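Local coordinates for peroxiredoxin (Akkermansia muciniphila, PDB 6KHX), which reduces peroxides as a typical 2-Cys peroxiredoxin, forming a disulfide between the peroxidatic cysteine of one subunit and the resolving cysteine of its partner, at the interface of chains A and B. Coordinates in Å, arbitrary orientation; residue numbers count along the deposited sequence, not the author numbering. Chains: chain A/B, Peroxiredoxin.

Contact 1: the interface of chains A and B. Residues chain A 48, 51-52, 55, 159-163; chain B 165, 168, 183-186.
This is part of the two-fold dimer interface of a typical 2-Cys peroxiredoxin, and it docks the loop of the resolving cysteine, B:Cys183, on the other subunit. The B:183-186 segment runs between helix A:48-58 and loop A:159-162. Its backbone is held from both sides. B:Cys183 O accepts from A:Gly160 N at 2.9 Å. B:Gly186 N donates to A:Arg161 O at 2.8 Å, nearly along the C=O axis. On the helix side, A:Thr51 OG1 accepts B:Leu185 N at 3.0 Å and donates to A:Val48 O at 2.7 Å, on a lone pair.

B:Leu185 loses the most surface to the partner, 102 Å². Its CG is anti to the backbone N (chi1 180°). CD2 lies 3.4 Å from A:Gly55 CA. The side chain crosses that of A:Ile163 obliquely. A:Arg161 forms a side-on salt bridge with A:Glu52, whose OE1 accepts from both N and NE and so steadies the receiving loop.

B:Arg168 is bent at chi3 (76°), one guanidinium face against A:Ser162. B:Glu165 takes NE and NH2 side-on, which probably fixes its rotation. An alanine here would probably loosen the hold of helix B:163-179 on loop A:159-162. B:Arg168 NH2 reaches A:Gly160 O at 2.9 Å, on a carbonyl lone pair.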
loop_
_atom_site.group_PDB
_atom_site.type_symbol
_atom_site.label_atom_id
_atom_site.label_comp_id
_atom_site.label_asym_id
_atom_site.label_seq_id
_atom_site.Cartn_x
_atom_site.Cartn_y
_atom_site.Cartn_z
ATOM N N VAL A 48 11.180 -27.321 39.492
ATOM C CA VAL A 48 12.453 -27.735 38.895
ATOM C C VAL A 48 13.479 -26.603 38.951
ATOM O O VAL A 48 14.685 -26.849 39.114
ATOM C CB VAL A 48 12.243 -28.232 37.451
ATOM C CG1 VAL A 48 13.573 -28.609 36.818
ATOM C CG2 VAL A 48 11.313 -29.431 37.432
ATOM N N THR A 51 15.997 -26.490 41.839
ATOM C CA THR A 51 16.987 -27.558 41.745
ATOM C C THR A 51 18.033 -27.248 40.684
ATOM O O THR A 51 19.225 -27.490 40.896
ATOM C CB THR A 51 16.317 -28.907 41.462
ATOM O OG1 THR A 51 16.008 -29.033 40.066
ATOM C CG2 THR A 51 15.053 -29.035 42.277
ATOM N N GLU A 52 17.621 -26.693 39.544
ATOM C CA GLU A 52 18.614 -26.344 38.529
ATOM C C GLU A 52 19.546 -25.238 39.021
ATOM O O GLU A 52 20.770 -25.321 38.846
ATOM C CB GLU A 52 17.924 -25.949 37.224
ATOM C CG GLU A 52 17.060 -27.048 36.643
ATOM C CD GLU A 52 16.549 -26.716 35.260
ATOM O OE1 GLU A 52 16.954 -27.403 34.295
ATOM O OE2 GLU A 52 15.750 -25.765 35.139
ATOM N N GLY A 55 21.856 -26.694 41.764
ATOM C CA GLY A 55 22.843 -27.582 41.181
ATOM C C GLY A 55 23.935 -26.825 40.459
ATOM O O GLY A 55 25.110 -27.199 40.525
ATOM N N LEU A 159 11.056 -30.769 32.509
ATOM C CA LEU A 159 12.263 -31.550 32.228
ATOM C C LEU A 159 13.505 -30.756 32.631
ATOM O O LEU A 159 13.980 -29.896 31.883
ATOM C CB LEU A 159 12.302 -31.952 30.756
ATOM C CG LEU A 159 11.014 -32.579 30.217
ATOM C CD1 LEU A 159 11.165 -33.022 28.767
ATOM C CD2 LEU A 159 10.586 -33.747 31.084
ATOM N N GLY A 160 14.034 -31.056 33.816
ATOM C CA GLY A 160 15.249 -30.409 34.271
ATOM C C GLY A 160 16.448 -30.747 33.406
ATOM O O GLY A 160 16.500 -31.775 32.728
ATOM N N ARG A 161 17.441 -29.860 33.446
ATOM C CA ARG A 161 18.615 -29.985 32.597
ATOM C C ARG A 161 19.690 -30.818 33.296
ATOM O O ARG A 161 19.478 -31.371 34.377
ATOM C CB ARG A 161 19.107 -28.596 32.202
ATOM C CG ARG A 161 18.221 -27.955 31.158
ATOM C CD ARG A 161 18.329 -26.448 31.121
ATOM N NE ARG A 161 17.606 -25.830 32.227
ATOM C CZ ARG A 161 17.319 -24.533 32.292
ATOM N NH1 ARG A 161 17.676 -23.721 31.300
ATOM N NH2 ARG A 161 16.669 -24.045 33.342
ATOM N N SER A 162 20.860 -30.924 32.677
ATOM C CA SER A 162 21.937 -31.771 33.174
ATOM C C SER A 162 23.233 -30.975 33.171
ATOM O O SER A 162 23.654 -30.474 32.122
ATOM C CB SER A 162 22.070 -33.037 32.321
ATOM O OG SER A 162 23.383 -33.558 32.364
ATOM N N ILE A 163 23.868 -30.875 34.342
ATOM C CA ILE A 163 25.146 -30.177 34.450
ATOM C C ILE A 163 26.228 -30.919 33.676
ATOM O O ILE A 163 27.102 -30.304 33.046
ATOM C CB ILE A 163 25.531 -30.022 35.930
ATOM C CG1 ILE A 163 24.510 -29.163 36.677
ATOM C CG2 ILE A 163 26.918 -29.433 36.050
ATOM C CD1 ILE A 163 24.668 -27.686 36.454
ATOM N N GLU B 165 22.580 -38.062 26.952
ATOM C CA GLU B 165 21.659 -36.961 27.227
ATOM C C GLU B 165 20.317 -37.170 26.532
ATOM O O GLU B 165 19.262 -36.849 27.095
ATOM C CB GLU B 165 22.285 -35.630 26.807
ATOM C CG GLU B 165 21.448 -34.380 27.133
ATOM C CD GLU B 165 21.115 -34.227 28.617
ATOM O OE1 GLU B 165 21.899 -34.700 29.473
ATOM O OE2 GLU B 165 20.069 -33.616 28.927
ATOM N N ARG B 168 18.525 -39.720 28.559
ATOM C CA ARG B 168 18.128 -39.144 29.841
ATOM C C ARG B 168 16.884 -38.284 29.688
ATOM O O ARG B 168 15.968 -38.348 30.514
ATOM C CB ARG B 168 19.269 -38.314 30.427
ATOM C CG ARG B 168 19.045 -37.901 31.867
ATOM C CD ARG B 168 20.032 -36.841 32.314
ATOM N NE ARG B 168 19.697 -35.523 31.785
ATOM C CZ ARG B 168 18.864 -34.673 32.382
ATOM N NH1 ARG B 168 18.289 -35.008 33.527
ATOM N NH2 ARG B 168 18.606 -33.487 31.840
ATOM N N CYS B 183 10.909 -33.629 36.767
ATOM C CA CYS B 183 12.242 -34.190 36.947
ATOM C C CYS B 183 13.240 -33.084 37.237
ATOM O O CYS B 183 13.404 -32.176 36.405
ATOM C CB CYS B 183 12.658 -34.976 35.711
ATOM S SG CYS B 183 11.587 -36.403 35.412
ATOM N N PRO B 184 13.920 -33.111 38.377
ATOM C CA PRO B 184 14.841 -32.032 38.740
ATOM C C PRO B 184 16.142 -32.137 37.952
ATOM O O PRO B 184 16.348 -33.051 37.147
ATOM C CB PRO B 184 15.076 -32.264 40.232
ATOM C CG PRO B 184 14.914 -33.728 40.391
ATOM C CD PRO B 184 13.855 -34.151 39.418
ATOM N N LEU B 185 17.037 -31.191 38.234
ATOM C CA LEU B 185 18.321 -31.129 37.551
ATOM C C LEU B 185 19.108 -32.421 37.742
ATOM O O LEU B 185 19.189 -32.959 38.849
ATOM C CB LEU B 185 19.125 -29.943 38.074
ATOM C CG LEU B 185 20.509 -29.740 37.464
ATOM C CD1 LEU B 185 20.418 -29.033 36.129
ATOM C CD2 LEU B 185 21.361 -28.950 38.423
ATOM N N GLY B 186 19.673 -32.924 36.649
ATOM C CA GLY B 186 20.499 -34.114 36.685
ATOM C C GLY B 186 19.765 -35.401 36.972
ATOM O O GLY B 186 20.415 -36.420 37.234
#

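Contact 2: the interface of chains A and B. Residues chain A 4, 151-155; chain B 4, 151-155.
The backbone oxygen of A:Gln152 is gripped by one bond among the contacts described, from B:Ile154 N at 2.8 Å, and the N of the same residue donates back to B:Ile154 O at 2.9 Å. Two bonds thus hold this residue's backbone. The reverse pair has A:Ile154 N on B:Gln152 O at 2.7 Å. This is an antiparallel edge-to-edge pairing of strands 149-155, which joins the sheets of the two subunits across the dimer two-fold.

A histidine-asparagine pair flanks it at each end. A:His151 ND1 donates to the amide oxygen B:Asn155 OD1, nearly straight (173° at H). The oxygen lies in the imidazole plane, at the ring edge, while ring and amide planes are turned 61° apart. The modelled length is too short to weigh at this resolution. The bond would need a hydrogen on ND1, which is not seen.

The side chains alternate between two faces of the sheet. On the histidine face, A:Leu153 and B:Leu153 cross obliquely at the centre, CD1 to CD1 at 4.0 Å. Each leucine also touches the partner histidine at CE1. On the other face, A:Gln152 lies alongside B:Ile154, pointing the same way. A:Ile4 covers that isoleucine from the flank, its CG1 3.6 Å from B:Ile154 CG2.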
loop_
_atom_site.group_PDB
_atom_site.type_symbol
_atom_site.label_atom_id
_atom_site.label_comp_id
_atom_site.label_asym_id
_atom_site.label_seq_id
_atom_site.Cartn_x
_atom_site.Cartn_y
_atom_site.Cartn_z
ATOM N N ILE A 4 23.082 -20.441 16.456
ATOM C CA ILE A 4 24.361 -21.125 16.314
ATOM C C ILE A 4 25.220 -20.411 15.280
ATOM O O ILE A 4 24.798 -20.194 14.137
ATOM C CB ILE A 4 24.140 -22.596 15.939
ATOM C CG1 ILE A 4 23.371 -23.310 17.054
ATOM C CG2 ILE A 4 25.479 -23.277 15.657
ATOM C CD1 ILE A 4 24.123 -23.364 18.367
ATOM N N HIS A 151 26.318 -23.709 21.189
ATOM C CA HIS A 151 25.459 -24.800 21.610
ATOM C C HIS A 151 24.226 -24.197 22.258
ATOM O O HIS A 151 24.327 -23.226 23.017
ATOM C CB HIS A 151 26.188 -25.731 22.592
ATOM C CG HIS A 151 25.276 -26.564 23.442
ATOM N ND1 HIS A 151 24.765 -27.774 23.021
ATOM C CD2 HIS A 151 24.788 -26.361 24.691
ATOM C CE1 HIS A 151 24.000 -28.281 23.973
ATOM N NE2 HIS A 151 23.997 -27.443 24.995
ATOM N N GLN A 152 23.064 -24.755 21.941
ATOM C CA GLN A 152 21.840 -24.314 22.580
ATOM C C GLN A 152 20.927 -25.508 22.787
ATOM O O GLN A 152 20.973 -26.495 22.046
ATOM C CB GLN A 152 21.118 -23.225 21.785
ATOM C CG GLN A 152 20.634 -23.642 20.420
ATOM C CD GLN A 152 19.767 -22.571 19.797
ATOM O OE1 GLN A 152 20.249 -21.746 19.014
ATOM N NE2 GLN A 152 18.482 -22.559 20.162
ATOM N N LEU A 153 20.091 -25.391 23.808
ATOM C CA LEU A 153 19.238 -26.468 24.270
ATOM C C LEU A 153 18.023 -25.839 24.933
ATOM O O LEU A 153 18.152 -24.852 25.665
ATOM C CB LEU A 153 20.021 -27.368 25.233
ATOM C CG LEU A 153 19.392 -28.371 26.190
ATOM C CD1 LEU A 153 20.432 -29.421 26.516
ATOM C CD2 LEU A 153 18.944 -27.670 27.463
ATOM N N ILE A 154 16.842 -26.373 24.632
ATOM C CA ILE A 154 15.602 -25.917 25.248
ATOM C C ILE A 154 14.798 -27.134 25.671
ATOM O O ILE A 154 14.599 -28.060 24.874
ATOM C CB ILE A 154 14.767 -25.024 24.314
ATOM C CG1 ILE A 154 15.637 -23.937 23.682
ATOM C CG2 ILE A 154 13.627 -24.396 25.095
ATOM C CD1 ILE A 154 14.907 -23.055 22.680
ATOM N N ASN A 155 14.354 -27.137 26.925
ATOM C CA ASN A 155 13.528 -28.195 27.487
ATOM C C ASN A 155 12.156 -27.655 27.864
ATOM O O ASN A 155 12.017 -26.498 28.270
ATOM C CB ASN A 155 14.185 -28.802 28.719
ATOM C CG ASN A 155 15.287 -29.757 28.367
ATOM O OD1 ASN A 155 15.612 -29.942 27.190
ATOM N ND2 ASN A 155 15.890 -30.361 29.386
ATOM N N ILE B 4 9.041 -25.987 21.203
ATOM C CA ILE B 4 8.600 -26.629 22.441
ATOM C C ILE B 4 7.124 -26.343 22.683
ATOM O O ILE B 4 6.682 -25.188 22.674
ATOM C CB ILE B 4 9.456 -26.168 23.629
ATOM C CG1 ILE B 4 10.914 -26.554 23.404
ATOM C CG2 ILE B 4 8.951 -26.796 24.919
ATOM C CD1 ILE B 4 11.143 -28.029 23.323
ATOM N N HIS B 151 11.688 -31.342 23.729
ATOM C CA HIS B 151 13.085 -31.028 23.982
ATOM C C HIS B 151 13.775 -30.817 22.642
ATOM O O HIS B 151 13.555 -31.586 21.700
ATOM C CB HIS B 151 13.751 -32.155 24.782
ATOM C CG HIS B 151 15.238 -32.221 24.628
ATOM N ND1 HIS B 151 16.100 -31.455 25.383
ATOM C CD2 HIS B 151 16.018 -32.982 23.822
ATOM C CE1 HIS B 151 17.345 -31.729 25.037
ATOM N NE2 HIS B 151 17.324 -32.655 24.095
ATOM N N GLN B 152 14.610 -29.780 22.561
ATOM C CA GLN B 152 15.390 -29.542 21.358
ATOM C C GLN B 152 16.772 -29.032 21.740
ATOM O O GLN B 152 16.951 -28.370 22.769
ATOM C CB GLN B 152 14.713 -28.553 20.401
ATOM C CG GLN B 152 14.549 -27.155 20.950
ATOM C CD GLN B 152 14.054 -26.187 19.893
ATOM O OE1 GLN B 152 12.854 -25.907 19.798
ATOM N NE2 GLN B 152 14.976 -25.696 19.065
ATOM N N LEU B 153 17.736 -29.323 20.868
ATOM C CA LEU B 153 19.152 -29.077 21.104
ATOM C C LEU B 153 19.820 -28.877 19.753
ATOM O O LEU B 153 19.570 -29.652 18.822
ATOM C CB LEU B 153 19.772 -30.267 21.849
ATOM C CG LEU B 153 21.272 -30.522 21.981
ATOM C CD1 LEU B 153 21.504 -31.420 23.182
ATOM C CD2 LEU B 153 21.868 -31.169 20.739
ATOM N N ILE B 154 20.670 -27.858 19.648
ATOM C CA ILE B 154 21.421 -27.601 18.423
ATOM C C ILE B 154 22.877 -27.348 18.777
ATOM O O ILE B 154 23.181 -26.502 19.626
ATOM C CB ILE B 154 20.864 -26.405 17.629
ATOM C CG1 ILE B 154 19.348 -26.503 17.467
ATOM C CG2 ILE B 154 21.544 -26.329 16.269
ATOM C CD1 ILE B 154 18.752 -25.312 16.775
ATOM N N ASN B 155 23.774 -28.063 18.106
ATOM C CA ASN B 155 25.209 -27.902 18.282
ATOM C C ASN B 155 25.844 -27.362 17.009
ATOM O O ASN B 155 25.395 -27.654 15.893
ATOM C CB ASN B 155 25.879 -29.229 18.658
ATOM C CG ASN B 155 25.703 -29.577 20.119
ATOM O OD1 ASN B 155 25.028 -28.862 20.865
ATOM N ND2 ASN B 155 26.317 -30.675 20.541
#

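Contact 3: the interface of chains A and B. Residues chain A 46-48, 50-51, 54, 92-93; chain B 182, 194, 197, 201, 204-205.
Apolar side chains make this contact around the VCP motif that carries the peroxidatic cysteine of the AhpC/TSA family, between A:Val48 and A:Pro50. The C-terminal region of chain B, with helix 198-209, covers this segment and is likely to steady its folded form.

A:Phe47 lays one ring face against the backbone of B:Ser197, with CE1 3.4 Å from B:Ser197 C. B:Val201 CG1 comes to the ring edge, in plane. Its other branch, CG2, is anti to the backbone N and lies 3.4 Å from A:Thr46 O. The same methyl meets A:Pro50 CG, in helix 48-58, at 3.6 Å. The methyl CG2 of A:Thr51 meets B:Met194 CE tip to tip at 3.5 Å. B:Leu205 is forked: CD1 sits 3.8 Å from A:Gly92 CA, while CD2 reaches A:Ile54 CD1 tip to tip at 3.9 Å. The side chains of A:Val48 and B:Val182 cross obliquely, CG2 to CG2 at 3.6 Å.

Further out, A:Phe47 and B:Met194 are backed by neighbours of their own chains. A:Thr46 CB covers the opposite face of the A:Phe47 ring, over its centre. B:Met194 bends at chi3 (-38°), which carries CE towards A:Thr51. B:Tyr204 presents one ring face to B:Met194 CE, and its CE1 also touches A:Thr51 CG2.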
loop_
_atom_site.group_PDB
_atom_site.type_symbol
_atom_site.label_atom_id
_atom_site.label_comp_id
_atom_site.label_asym_id
_atom_site.label_seq_id
_atom_site.Cartn_x
_atom_site.Cartn_y
_atom_site.Cartn_z
ATOM N N THR A 46 9.287 -21.899 42.197
ATOM C CA THR A 46 8.608 -23.096 41.715
ATOM C C THR A 46 9.393 -24.358 42.051
ATOM O O THR A 46 9.930 -24.479 43.158
ATOM C CB THR A 46 8.338 -23.006 40.212
ATOM O OG1 THR A 46 9.528 -22.615 39.519
ATOM C CG2 THR A 46 7.247 -21.977 39.957
ATOM N N PHE A 47 9.461 -25.306 41.110
ATOM C CA PHE A 47 9.785 -26.693 41.437
ATOM C C PHE A 47 11.097 -27.160 40.815
ATOM O O PHE A 47 12.048 -27.418 41.554
ATOM C CB PHE A 47 8.597 -27.568 41.027
ATOM C CG PHE A 47 7.259 -26.940 41.336
ATOM C CD1 PHE A 47 6.993 -26.421 42.601
ATOM C CD2 PHE A 47 6.285 -26.825 40.356
ATOM C CE1 PHE A 47 5.779 -25.817 42.885
ATOM C CE2 PHE A 47 5.066 -26.227 40.638
ATOM C CZ PHE A 47 4.815 -25.720 41.905
ATOM N N VAL A 48 11.180 -27.321 39.492
ATOM C CA VAL A 48 12.453 -27.735 38.895
ATOM C C VAL A 48 13.479 -26.603 38.951
ATOM O O VAL A 48 14.685 -26.849 39.114
ATOM C CB VAL A 48 12.243 -28.232 37.451
ATOM C CG1 VAL A 48 13.573 -28.609 36.818
ATOM C CG2 VAL A 48 11.313 -29.431 37.432
ATOM N N PRO A 50 14.385 -24.247 41.205
ATOM C CA PRO A 50 15.333 -24.182 42.326
ATOM C C PRO A 50 16.370 -25.285 42.279
ATOM O O PRO A 50 17.525 -25.044 42.637
ATOM C CB PRO A 50 14.430 -24.289 43.565
ATOM C CG PRO A 50 13.188 -24.909 43.079
ATOM C CD PRO A 50 13.000 -24.392 41.689
ATOM N N THR A 51 15.997 -26.490 41.839
ATOM C CA THR A 51 16.987 -27.558 41.745
ATOM C C THR A 51 18.033 -27.248 40.684
ATOM O O THR A 51 19.225 -27.490 40.896
ATOM C CB THR A 51 16.317 -28.907 41.462
ATOM O OG1 THR A 51 16.008 -29.033 40.066
ATOM C CG2 THR A 51 15.053 -29.035 42.277
ATOM N N ILE A 54 20.294 -24.384 42.199
ATOM C CA ILE A 54 21.158 -24.892 43.263
ATOM C C ILE A 54 22.228 -25.815 42.694
ATOM O O ILE A 54 23.398 -25.747 43.092
ATOM C CB ILE A 54 20.328 -25.598 44.350
ATOM C CG1 ILE A 54 19.507 -24.590 45.148
ATOM C CG2 ILE A 54 21.232 -26.382 45.277
ATOM C CD1 ILE A 54 18.429 -25.238 46.001
ATOM N N GLY A 92 12.055 -24.381 49.793
ATOM C CA GLY A 92 11.939 -24.099 48.378
ATOM C C GLY A 92 12.783 -22.950 47.879
ATOM O O GLY A 92 12.618 -22.542 46.724
ATOM N N GLY A 93 13.658 -22.393 48.716
ATOM C CA GLY A 93 14.466 -21.261 48.326
ATOM C C GLY A 93 15.748 -21.666 47.627
ATOM O O GLY A 93 16.070 -22.844 47.473
ATOM N N VAL B 182 7.649 -33.896 38.207
ATOM C CA VAL B 182 8.611 -33.164 37.393
ATOM C C VAL B 182 10.013 -33.640 37.753
ATOM O O VAL B 182 10.291 -34.024 38.895
ATOM C CB VAL B 182 8.444 -31.641 37.572
ATOM C CG1 VAL B 182 7.072 -31.214 37.089
ATOM C CG2 VAL B 182 8.638 -31.233 39.020
ATOM N N MET B 194 9.947 -35.333 41.698
ATOM C CA MET B 194 9.413 -34.297 42.570
ATOM C C MET B 194 7.947 -34.037 42.255
ATOM O O MET B 194 7.540 -34.057 41.090
ATOM C CB MET B 194 10.218 -33.002 42.423
ATOM C CG MET B 194 9.694 -31.830 43.233
ATOM S SD MET B 194 10.597 -30.331 42.816
ATOM C CE MET B 194 12.234 -31.022 42.611
ATOM N N SER B 197 4.475 -29.027 43.588
ATOM C CA SER B 197 3.719 -28.260 44.569
ATOM C C SER B 197 4.702 -27.593 45.523
ATOM O O SER B 197 5.897 -27.909 45.536
ATOM C CB SER B 197 2.734 -29.143 45.347
ATOM O OG SER B 197 3.428 -30.062 46.180
ATOM N N VAL B 201 8.415 -29.393 46.367
ATOM C CA VAL B 201 9.758 -28.855 46.184
ATOM C C VAL B 201 10.442 -28.671 47.536
ATOM O O VAL B 201 11.647 -28.929 47.675
ATOM C CB VAL B 201 9.718 -27.547 45.360
ATOM C CG1 VAL B 201 8.887 -26.470 46.045
ATOM C CG2 VAL B 201 11.122 -27.041 45.082
ATOM N N TYR B 204 11.611 -32.185 48.533
ATOM C CA TYR B 204 12.741 -32.640 47.725
ATOM C C TYR B 204 14.032 -31.938 48.130
ATOM O O TYR B 204 15.076 -32.581 48.283
ATOM C CB TYR B 204 12.469 -32.426 46.234
ATOM C CG TYR B 204 13.638 -32.845 45.352
ATOM C CD1 TYR B 204 14.659 -31.946 45.030
ATOM C CD2 TYR B 204 13.727 -34.140 44.853
ATOM C CE1 TYR B 204 15.733 -32.330 44.236
ATOM C CE2 TYR B 204 14.795 -34.531 44.054
ATOM C CZ TYR B 204 15.792 -33.621 43.751
ATOM O OH TYR B 204 16.849 -34.007 42.959
ATOM N N LEU B 205 13.988 -30.611 48.297
ATOM C CA LEU B 205 15.220 -29.883 48.590
ATOM C C LEU B 205 15.746 -30.175 49.989
ATOM O O LEU B 205 16.961 -30.113 50.212
ATOM C CB LEU B 205 15.014 -28.379 48.419
ATOM C CG LEU B 205 14.869 -27.830 46.999
ATOM C CD1 LEU B 205 14.783 -26.307 47.031
ATOM C CD2 LEU B 205 16.016 -28.300 46.114
#

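Contacts 1 and 3 are neighbours, their C-alpha centres about 11 Å apart, and share A:Val48 and A:Thr51 of helix 48-58. A:Thr51 uses its hydroxyl in contact 1 and its methyl in contact 3, so one helix reads both the resolving-cysteine loop and the C-terminal helix of the partner. The C-alpha centre of contact 2, at the dimer two-fold, is about 14 Å from that of contact 1 and 23 Å from that of contact 3. The two-fold repeats each contact with chains exchanged, within a deposited assembly of ten copies. Movement of the C-terminal region would probably disturb contacts 1 and 3 more than contact 2.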